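Local coordinates for protein putative reductase (PDB 5J6C) that probably catalyses the FMN-dependent reduction of nitro compounds, possibly including the antibiotic metronidazole, at residues Trp71-Val76 with Ser121-Tyr126; Ile104-Asp109 with Ser125-Gln130; Lys156-Glu161 with Tyr168-Ile173. All blocks are in the same frame, centred on the assembly; numbering follows the deposited sequence.

Contact 1: residues Trp71-Val76 with Ser121-Tyr126; sequences WEFIVV and SIAASY
The methyl group of Ala-123 meets two aromatic rings of the strand at once, in two different ways. To Trp-71 it presents itself over the face: Ala-123 CB stands 4.0 Å from the centroid of the five-membered indole ring, 23° off the ring normal, a CH-pi contact whose closest ring atom is Trp-71 CD1, at 3.8 Å from CB. To Phe-73 it comes in the ring plane, at the edge, where Ala-123 CB lies 3.7 Å from Phe-73 CZ and is equally near CE1. The two rings also touch each other. Phe-73 CZ hangs 3.5 Å above the Trp-71 plane, towards its rim and on the same side as the alanine methyl, so that one indole face receives both. Trp-71 holds this pose with chi1 at 30°, an intermediate value rather than a staggered one. The example illustrates how a small helix residue lets aromatic side chains close directly on the helix surface. Beyond the contact, Ile-122 O is gripped twice, by Tyr-126 N within the helix and by Ser-125 OG at 2.8 Å. Ile-122 itself touches the FMN, and the Trp-71 side chain is about 7 Å from a bound cofactor. Leu-60 and Ala-59 of helix 49-60 pack against Trp-71 and Phe-73 respectively, while the strand bonds to 102-109 along one margin and, along the other, pairs in parallel with a strand of the second subunit, extending the sheet across the dimer.

Contact 2: residues Ile104-Asp109 with Ser125-Gln130; sequences IVIIAD and SYIQLQ
Ile-127 reaches from helix 116-133 to the strand tip to tip with Ile-104, and its atoms can be taken in order. CB points toward the strand and divides the chain into two branches. The shorter one, CG2, meets the end of the opposing side chain, with Ile-127 CG2 4.0 Å from Ile-104 CD1. The longer one starts at CG1, placed beside the backbone N by a chi1 of -78°; here Ile-127 CG1 is 4.4 Å from Ile-104 CD1. An extended chi2 of 164° then carries CD1 outward to where the strand residues gather. That methyl is the busiest atom of the contact: Ile-127 CD1 lies 4.0 Å from Ile-104 CG2, 4.1 Å from Ile-104 CD1 and 4.2 Å from Ile-106 CG1. Ile-104 thus answers with both of its branches, whereas Ile-106 meets the methyl with CG1 and, almost equally near, with its terminal CD1. Ile-106 CD1 also packs on Ala-124, three residues before Ile-127 on the same helix. Such separations are ordinary van der Waals contacts between methyl and methylene groups, and everything that touches is buried, a plain instance of strand residues two apart sharing one helix side chain between them. Phe-73 of strand 71-76 touches all three isoleucines. Ile-55 and Ala-59 of helix 49-60 also press on Ile-127, so this residue fills the space where two helices meet one face of the sheet; strand 102-109 runs inside that sheet, hydrogen-bonded to 71-76 on one side and to 168-177 on the other.

Contact 3: residues Lys156-Glu161 with Tyr168-Ile173; sequences KYIREE and YSVECI
Ile-158 forms the compact part of this contact, wedged against Val-170 and Ile-173. Its CD1 meets Ile-173 tip to tip, Ile-158 CD1 to Ile-173 CD1 being 3.9 Å, and passes Val-170 CG1 at 4.1 Å. The other branch, CG2, rests 4.1 Å from Val-170 CG2, the two side chains crossing at a slant. Val-170 and Ile-173, three apart, can face the same helix because the strand has a classic beta bulge: Glu-171, with helix-like backbone angles, and Cys-172 both lie opposite Ile-106, which shifts the alternation by one. Arg-159 marks the change to the looser side. Its stem slides past Val-170 in the opposite sense, Arg-159 CG to Val-170 CG2 at 3.9 Å, and its CD passes 3.3 Å from Tyr-168 O. The chain then bends at chi3, -86°, and the guanidinium is committed to Asp-155, which takes a salt bridge from NH2. The same carboxylate accepts a bond from Val-170 N through its second oxygen, so it connects the start of the helix to the strand. Farther round the helix, Lys-156 and Glu-160 are exposed and join in a salt bridge within the helix, NZ to OE2 at 2.9 Å, with the oxygen using its anti lone pair. A buried hydrocarbon side and a charged, exposed side give the helix an amphipathic character. The axes of 156-161 and 168-173 approach to 8.2 Å, with 111° between their directions, and Val-143 touches both Ile-158 and Val-170. On the helix 154-162 face Val-170 also touches Val-105 of the neighbouring strand, while on the reverse face Cys-172 packs on Ala-124 of helix 116-133.

Read from the N terminus, strand 71-76, outermost within its own chain, waits until helix 116-133 before contact 1 closes its loop. Strand 102-109 starts inside that loop, and contact 2 closes it one turn farther along the same helix, so the two loops cross rather than nest, sharing Ser-125 and Tyr-126. Contact 3 follows in series, a short loop from helix 154-162 on to strand 168-177. The strands stand side by side, bonded from Glu-72 N to Ile-107 O (2.7 Å) and from Glu-171 N to Ile-106 O (2.9 Å). Contacts 1 and 2 dress one face of the sheet; contact 3 dresses the reverse, completing a sheet layered between helices.

Contact 1: residues Trp71-Val76 with Ser121-Tyr126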
loop_
_atom_site.group_PDB
_atom_site.type_symbol
_atom_site.label_atom_id
_atom_site.label_comp_id
_atom_site.label_asym_id
_atom_site.label_seq_id
_atom_site.Cartn_x
_atom_site.Cartn_y
_atom_site.Cartn_z
ATOM N N TRP A 71 -6.258 2.618 -10.861
ATOM C CA TRP A 71 -6.544 1.203 -10.713
ATOM C C TRP A 71 -7.931 0.843 -11.251
ATOM O O TRP A 71 -8.755 1.703 -11.570
ATOM C CB TRP A 71 -6.426 0.776 -9.250
ATOM C CG TRP A 71 -6.746 1.829 -8.189
ATOM C CD1 TRP A 71 -5.875 2.341 -7.270
ATOM C CD2 TRP A 71 -8.010 2.455 -7.922
ATOM N NE1 TRP A 71 -6.506 3.247 -6.463
ATOM C CE2 TRP A 71 -7.821 3.335 -6.837
ATOM C CE3 TRP A 71 -9.283 2.359 -8.493
ATOM C CZ2 TRP A 71 -8.857 4.115 -6.309
ATOM C CZ3 TRP A 71 -10.304 3.128 -7.966
ATOM C CH2 TRP A 71 -10.080 4.000 -6.891
ATOM N N GLU A 72 -8.154 -0.467 -11.388
ATOM C CA GLU A 72 -9.466 -1.077 -11.599
ATOM C C GLU A 72 -9.446 -2.450 -10.946
ATOM O O GLU A 72 -8.383 -3.036 -10.723
ATOM C CB GLU A 72 -9.846 -1.227 -13.083
ATOM C CG GLU A 72 -9.433 -0.061 -13.951
ATOM C CD GLU A 72 -10.486 0.349 -14.940
ATOM O OE1 GLU A 72 -11.583 -0.255 -14.928
ATOM O OE2 GLU A 72 -10.203 1.273 -15.739
ATOM N N PHE A 73 -10.633 -2.964 -10.650
ATOM C CA PHE A 73 -10.779 -4.194 -9.884
ATOM C C PHE A 73 -11.624 -5.189 -10.661
ATOM O O PHE A 73 -12.688 -4.842 -11.183
ATOM C CB PHE A 73 -11.381 -3.887 -8.509
ATOM C CG PHE A 73 -10.665 -2.771 -7.794
ATOM C CD1 PHE A 73 -9.437 -2.994 -7.179
ATOM C CD2 PHE A 73 -11.183 -1.491 -7.789
ATOM C CE1 PHE A 73 -8.755 -1.959 -6.537
ATOM C CE2 PHE A 73 -10.515 -0.451 -7.160
ATOM C CZ PHE A 73 -9.298 -0.682 -6.530
ATOM N N ILE A 74 -11.127 -6.412 -10.768
ATOM C CA ILE A 74 -11.861 -7.509 -11.373
ATOM C C ILE A 74 -12.188 -8.492 -10.262
ATOM O O ILE A 74 -11.299 -9.174 -9.724
ATOM C CB ILE A 74 -11.078 -8.175 -12.513
ATOM C CG1 ILE A 74 -10.623 -7.116 -13.520
ATOM C CG2 ILE A 74 -11.946 -9.234 -13.199
ATOM C CD1 ILE A 74 -9.785 -7.683 -14.650
ATOM N N VAL A 75 -13.465 -8.534 -9.903
ATOM C CA VAL A 75 -13.983 -9.485 -8.933
ATOM C C VAL A 75 -14.192 -10.827 -9.620
ATOM O O VAL A 75 -14.885 -10.916 -10.642
ATOM C CB VAL A 75 -15.298 -8.964 -8.330
ATOM C CG1 VAL A 75 -15.908 -9.984 -7.358
ATOM C CG2 VAL A 75 -15.075 -7.612 -7.672
ATOM N N VAL A 76 -13.618 -11.883 -9.051
ATOM C CA VAL A 76 -13.708 -13.216 -9.633
ATOM C C VAL A 76 -14.260 -14.169 -8.585
ATOM O O VAL A 76 -13.670 -14.321 -7.511
ATOM C CB VAL A 76 -12.346 -13.711 -10.145
ATOM C CG1 VAL A 76 -12.495 -15.087 -10.778
ATOM C CG2 VAL A 76 -11.785 -12.706 -11.138
ATOM N N SER A 121 -0.985 -0.791 -5.099
ATOM C CA SER A 121 -0.573 -1.421 -3.854
ATOM C C SER A 121 -1.395 -0.897 -2.684
ATOM O O SER A 121 -1.746 -1.661 -1.775
ATOM C CB SER A 121 0.913 -1.174 -3.606
ATOM O OG SER A 121 1.694 -1.664 -4.665
ATOM N N ILE A 122 -1.710 0.399 -2.697
ATOM C CA ILE A 122 -2.504 0.984 -1.623
ATOM C C ILE A 122 -3.920 0.441 -1.653
ATOM O O ILE A 122 -4.492 0.103 -0.609
ATOM C CB ILE A 122 -2.498 2.514 -1.728
ATOM C CG1 ILE A 122 -1.092 3.055 -1.484
ATOM C CG2 ILE A 122 -3.527 3.107 -0.766
ATOM C CD1 ILE A 122 -0.874 4.398 -2.112
ATOM N N ALA A 123 -4.519 0.371 -2.844
ATOM C CA ALA A 123 -5.871 -0.164 -2.943
ATOM C C ALA A 123 -5.925 -1.613 -2.463
ATOM O O ALA A 123 -6.844 -2.002 -1.733
ATOM C CB ALA A 123 -6.375 -0.033 -4.380
ATOM N N ALA A 124 -4.931 -2.418 -2.843
ATOM C CA ALA A 124 -4.896 -3.806 -2.399
ATOM C C ALA A 124 -4.765 -3.904 -0.888
ATOM O O ALA A 124 -5.332 -4.817 -0.273
ATOM C CB ALA A 124 -3.739 -4.541 -3.083
ATOM N N SER A 125 -4.018 -2.986 -0.269
ATOM C CA SER A 125 -3.901 -3.018 1.181
ATOM C C SER A 125 -5.220 -2.642 1.833
ATOM O O SER A 125 -5.613 -3.253 2.829
ATOM C CB SER A 125 -2.770 -2.104 1.649
ATOM O OG SER A 125 -3.210 -0.760 1.779
ATOM N N TYR A 126 -5.935 -1.666 1.264
ATOM C CA TYR A 126 -7.258 -1.330 1.786
ATOM C C TYR A 126 -8.199 -2.525 1.670
ATOM O O TYR A 126 -8.997 -2.787 2.577
ATOM C CB TYR A 126 -7.836 -0.104 1.062
ATOM C CG TYR A 126 -7.336 1.259 1.555
ATOM C CD1 TYR A 126 -6.092 1.395 2.180
ATOM C CD2 TYR A 126 -8.115 2.406 1.407
ATOM C CE1 TYR A 126 -5.626 2.635 2.628
ATOM C CE2 TYR A 126 -7.657 3.661 1.868
ATOM C CZ TYR A 126 -6.412 3.760 2.477
ATOM O OH TYR A 126 -5.951 4.982 2.933
#

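Contact 2: residues Ile104-Asp109 with Ser125-Gln130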
loop_
_atom_site.group_PDB
_atom_site.type_symbol
_atom_site.label_atom_id
_atom_site.label_comp_id
_atom_site.label_asym_id
_atom_site.label_seq_id
_atom_site.Cartn_x
_atom_site.Cartn_y
_atom_site.Cartn_z
ATOM N N ILE A 104 -9.973 -10.775 -5.905
ATOM C CA ILE A 104 -10.010 -9.470 -6.553
ATOM C C ILE A 104 -8.663 -9.263 -7.226
ATOM O O ILE A 104 -7.631 -9.205 -6.548
ATOM C CB ILE A 104 -10.299 -8.328 -5.569
ATOM C CG1 ILE A 104 -11.619 -8.560 -4.831
ATOM C CG2 ILE A 104 -10.320 -6.996 -6.317
ATOM C CD1 ILE A 104 -11.897 -7.500 -3.823
ATOM N N VAL A 105 -8.677 -9.166 -8.549
ATOM C CA VAL A 105 -7.487 -8.850 -9.333
ATOM C C VAL A 105 -7.391 -7.333 -9.428
ATOM O O VAL A 105 -8.342 -6.679 -9.872
ATOM C CB VAL A 105 -7.561 -9.495 -10.725
ATOM C CG1 VAL A 105 -6.290 -9.205 -11.535
ATOM C CG2 VAL A 105 -7.798 -10.985 -10.582
ATOM N N ILE A 106 -6.258 -6.774 -8.990
ATOM C CA ILE A 106 -6.006 -5.334 -9.043
ATOM C C ILE A 106 -5.173 -5.026 -10.286
ATOM O O ILE A 106 -4.009 -5.437 -10.390
ATOM C CB ILE A 106 -5.296 -4.814 -7.789
ATOM C CG1 ILE A 106 -6.162 -4.961 -6.538
ATOM C CG2 ILE A 106 -4.965 -3.355 -7.976
ATOM C CD1 ILE A 106 -5.817 -6.148 -5.714
ATOM N N ILE A 107 -5.761 -4.279 -11.219
ATOM C CA ILE A 107 -5.079 -3.845 -12.431
ATOM C C ILE A 107 -5.008 -2.327 -12.407
ATOM O O ILE A 107 -5.701 -1.662 -11.635
ATOM C CB ILE A 107 -5.785 -4.336 -13.716
ATOM C CG1 ILE A 107 -7.134 -3.625 -13.883
ATOM C CG2 ILE A 107 -5.928 -5.857 -13.707
ATOM C CD1 ILE A 107 -7.875 -3.961 -15.186
ATOM N N ALA A 108 -4.151 -1.774 -13.260
ATOM C CA ALA A 108 -3.967 -0.334 -13.293
ATOM C C ALA A 108 -3.667 0.106 -14.713
ATOM O O ALA A 108 -2.943 -0.573 -15.446
ATOM C CB ALA A 108 -2.842 0.107 -12.359
ATOM N N ASP A 109 -4.245 1.238 -15.096
ATOM C CA ASP A 109 -3.965 1.868 -16.384
ATOM C C ASP A 109 -2.562 2.461 -16.327
ATOM O O ASP A 109 -2.353 3.536 -15.761
ATOM C CB ASP A 109 -5.028 2.921 -16.680
ATOM C CG ASP A 109 -4.840 3.607 -18.030
ATOM O OD1 ASP A 109 -5.660 4.503 -18.320
ATOM O OD2 ASP A 109 -3.890 3.281 -18.791
ATOM N N SER A 125 -4.018 -2.986 -0.269
ATOM C CA SER A 125 -3.901 -3.018 1.181
ATOM C C SER A 125 -5.220 -2.642 1.833
ATOM O O SER A 125 -5.613 -3.253 2.829
ATOM C CB SER A 125 -2.770 -2.104 1.649
ATOM O OG SER A 125 -3.210 -0.760 1.779
ATOM N N TYR A 126 -5.935 -1.666 1.264
ATOM C CA TYR A 126 -7.258 -1.330 1.786
ATOM C C TYR A 126 -8.199 -2.525 1.670
ATOM O O TYR A 126 -8.997 -2.787 2.577
ATOM C CB TYR A 126 -7.836 -0.104 1.062
ATOM C CG TYR A 126 -7.336 1.259 1.555
ATOM C CD1 TYR A 126 -6.092 1.395 2.180
ATOM C CD2 TYR A 126 -8.115 2.406 1.407
ATOM C CE1 TYR A 126 -5.626 2.635 2.628
ATOM C CE2 TYR A 126 -7.657 3.661 1.868
ATOM C CZ TYR A 126 -6.412 3.760 2.477
ATOM O OH TYR A 126 -5.951 4.982 2.933
ATOM N N ILE A 127 -8.086 -3.290 0.581
ATOM C CA ILE A 127 -8.919 -4.481 0.405
ATOM C C ILE A 127 -8.632 -5.490 1.514
ATOM O O ILE A 127 -9.547 -5.976 2.195
ATOM C CB ILE A 127 -8.704 -5.075 -1.006
ATOM C CG1 ILE A 127 -9.482 -4.250 -2.040
ATOM C CG2 ILE A 127 -9.092 -6.560 -1.072
ATOM C CD1 ILE A 127 -9.073 -4.482 -3.506
ATOM N N GLN A 128 -7.349 -5.775 1.748
ATOM C CA GLN A 128 -6.976 -6.748 2.770
ATOM C C GLN A 128 -7.393 -6.298 4.166
ATOM O O GLN A 128 -7.817 -7.126 4.980
ATOM C CB GLN A 128 -5.478 -7.008 2.707
ATOM C CG GLN A 128 -5.060 -7.709 1.414
ATOM C CD GLN A 128 -3.702 -8.378 1.540
ATOM O OE1 GLN A 128 -2.662 -7.753 1.306
ATOM N NE2 GLN A 128 -3.703 -9.653 1.950
ATOM N N LEU A 129 -7.285 -4.997 4.468
ATOM C CA LEU A 129 -7.670 -4.529 5.799
ATOM C C LEU A 129 -9.182 -4.605 5.996
ATOM O O LEU A 129 -9.654 -5.025 7.057
ATOM C CB LEU A 129 -7.161 -3.100 6.038
ATOM C CG LEU A 129 -5.644 -2.968 6.223
ATOM C CD1 LEU A 129 -5.194 -1.531 6.543
ATOM C CD2 LEU A 129 -5.172 -3.932 7.305
ATOM N N GLN A 130 -9.957 -4.205 4.989
ATOM C CA GLN A 130 -11.406 -4.287 5.123
ATOM C C GLN A 130 -11.875 -5.738 5.183
ATOM O O GLN A 130 -12.781 -6.066 5.960
ATOM C CB GLN A 130 -12.087 -3.533 3.988
ATOM C CG GLN A 130 -13.606 -3.618 4.032
ATOM C CD GLN A 130 -14.211 -2.882 5.221
ATOM O OE1 GLN A 130 -14.479 -1.684 5.152
ATOM N NE2 GLN A 130 -14.440 -3.603 6.312
#

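Contact 3: residues Lys156-Glu161 with Tyr168-Ile173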
loop_
_atom_site.group_PDB
_atom_site.type_symbol
_atom_site.label_atom_id
_atom_site.label_comp_id
_atom_site.label_asym_id
_atom_site.label_seq_id
_atom_site.Cartn_x
_atom_site.Cartn_y
_atom_site.Cartn_z
ATOM N N LYS A 156 0.791 -11.035 -18.439
ATOM C CA LYS A 156 0.231 -11.365 -19.749
ATOM C C LYS A 156 -0.721 -12.551 -19.663
ATOM O O LYS A 156 -1.792 -12.548 -20.282
ATOM C CB LYS A 156 1.370 -11.642 -20.735
ATOM C CG LYS A 156 0.928 -12.209 -22.083
ATOM C CD LYS A 156 0.133 -11.172 -22.850
ATOM C CE LYS A 156 -0.155 -11.605 -24.276
ATOM N NZ LYS A 156 -0.908 -10.544 -25.016
ATOM N N TYR A 157 -0.357 -13.573 -18.889
ATOM C CA TYR A 157 -1.248 -14.718 -18.709
ATOM C C TYR A 157 -2.608 -14.287 -18.154
ATOM O O TYR A 157 -3.660 -14.696 -18.666
ATOM C CB TYR A 157 -0.583 -15.742 -17.797
ATOM C CG TYR A 157 -1.455 -16.923 -17.491
ATOM C CD1 TYR A 157 -1.543 -17.992 -18.370
ATOM C CD2 TYR A 157 -2.203 -16.970 -16.318
ATOM C CE1 TYR A 157 -2.352 -19.084 -18.089
ATOM C CE2 TYR A 157 -3.019 -18.059 -16.027
ATOM C CZ TYR A 157 -3.087 -19.115 -16.915
ATOM O OH TYR A 157 -3.903 -20.193 -16.627
ATOM N N ILE A 158 -2.607 -13.435 -17.123
ATOM C CA ILE A 158 -3.863 -13.031 -16.496
ATOM C C ILE A 158 -4.683 -12.152 -17.437
ATOM O O ILE A 158 -5.905 -12.315 -17.546
ATOM C CB ILE A 158 -3.587 -12.343 -15.143
ATOM C CG1 ILE A 158 -2.997 -13.370 -14.172
ATOM C CG2 ILE A 158 -4.873 -11.761 -14.560
ATOM C CD1 ILE A 158 -2.356 -12.771 -12.939
ATOM N N ARG A 159 -4.034 -11.222 -18.143
ATOM C CA ARG A 159 -4.779 -10.376 -19.071
ATOM C C ARG A 159 -5.471 -11.208 -20.146
ATOM O O ARG A 159 -6.591 -10.887 -20.554
ATOM C CB ARG A 159 -3.864 -9.337 -19.713
ATOM C CG ARG A 159 -3.399 -8.235 -18.778
ATOM C CD ARG A 159 -2.748 -7.087 -19.547
ATOM N NE ARG A 159 -1.319 -7.293 -19.802
ATOM C CZ ARG A 159 -0.771 -7.388 -21.015
ATOM N NH1 ARG A 159 -1.534 -7.282 -22.098
ATOM N NH2 ARG A 159 0.545 -7.582 -21.152
ATOM N N GLU A 160 -4.817 -12.272 -20.627
ATOM C CA GLU A 160 -5.479 -13.163 -21.578
ATOM C C GLU A 160 -6.648 -13.883 -20.920
ATOM O O GLU A 160 -7.705 -14.069 -21.535
ATOM C CB GLU A 160 -4.483 -14.178 -22.134
ATOM C CG GLU A 160 -3.394 -13.566 -22.992
ATOM C CD GLU A 160 -3.899 -13.137 -24.369
ATOM O OE1 GLU A 160 -4.996 -13.601 -24.779
ATOM O OE2 GLU A 160 -3.192 -12.343 -25.041
ATOM N N GLU A 161 -6.472 -14.295 -19.665
ATOM C CA GLU A 161 -7.510 -15.057 -18.988
ATOM C C GLU A 161 -8.731 -14.190 -18.709
ATOM O O GLU A 161 -9.868 -14.660 -18.809
ATOM C CB GLU A 161 -6.947 -15.643 -17.696
ATOM C CG GLU A 161 -7.951 -16.458 -16.909
ATOM C CD GLU A 161 -8.473 -17.635 -17.713
ATOM O OE1 GLU A 161 -7.664 -18.262 -18.440
ATOM O OE2 GLU A 161 -9.689 -17.906 -17.624
ATOM N N TYR A 168 -3.438 -1.860 -19.652
ATOM C CA TYR A 168 -3.467 -2.201 -18.242
ATOM C C TYR A 168 -2.344 -3.162 -17.893
ATOM O O TYR A 168 -1.946 -4.008 -18.700
ATOM C CB TYR A 168 -4.805 -2.840 -17.866
ATOM C CG TYR A 168 -5.982 -1.928 -18.070
ATOM C CD1 TYR A 168 -6.263 -0.920 -17.157
ATOM C CD2 TYR A 168 -6.806 -2.061 -19.182
ATOM C CE1 TYR A 168 -7.329 -0.081 -17.340
ATOM C CE2 TYR A 168 -7.880 -1.223 -19.371
ATOM C CZ TYR A 168 -8.136 -0.236 -18.442
ATOM O OH TYR A 168 -9.198 0.604 -18.613
ATOM N N SER A 169 -1.855 -3.039 -16.663
ATOM C CA SER A 169 -0.926 -3.985 -16.073
ATOM C C SER A 169 -1.551 -4.593 -14.818
ATOM O O SER A 169 -2.293 -3.921 -14.097
ATOM C CB SER A 169 0.397 -3.291 -15.732
ATOM O OG SER A 169 1.334 -4.229 -15.248
ATOM N N VAL A 170 -1.235 -5.861 -14.545
ATOM C CA VAL A 170 -1.779 -6.573 -13.391
ATOM C C VAL A 170 -0.791 -6.473 -12.244
ATOM O O VAL A 170 0.374 -6.858 -12.380
ATOM C CB VAL A 170 -2.092 -8.044 -13.712
ATOM C CG1 VAL A 170 -2.759 -8.704 -12.500
ATOM C CG2 VAL A 170 -2.988 -8.146 -14.931
ATOM N N GLU A 171 -1.252 -5.947 -11.111
ATOM C CA GLU A 171 -0.393 -5.761 -9.950
ATOM C C GLU A 171 -0.339 -7.016 -9.094
ATOM O O GLU A 171 0.746 -7.523 -8.789
ATOM C CB GLU A 171 -0.883 -4.573 -9.109
ATOM C CG GLU A 171 -0.232 -4.491 -7.733
ATOM C CD GLU A 171 1.285 -4.391 -7.801
ATOM O OE1 GLU A 171 1.968 -4.954 -6.925
ATOM O OE2 GLU A 171 1.802 -3.756 -8.738
ATOM N N CYS A 172 -1.500 -7.547 -8.730
ATOM C CA CYS A 172 -1.584 -8.658 -7.796
ATOM C C CYS A 172 -3.015 -9.171 -7.802
ATOM O O CYS A 172 -3.933 -8.491 -8.276
ATOM C CB CYS A 172 -1.185 -8.219 -6.380
ATOM S SG CYS A 172 -2.302 -6.948 -5.688
ATOM N N ILE A 173 -3.187 -10.382 -7.287
ATOM C CA ILE A 173 -4.499 -10.943 -6.985
ATOM C C ILE A 173 -4.641 -11.037 -5.470
ATOM O O ILE A 173 -3.719 -11.495 -4.781
ATOM C CB ILE A 173 -4.681 -12.328 -7.624
ATOM C CG1 ILE A 173 -4.194 -12.324 -9.075
ATOM C CG2 ILE A 173 -6.147 -12.759 -7.548
ATOM C CD1 ILE A 173 -4.544 -13.577 -9.808
#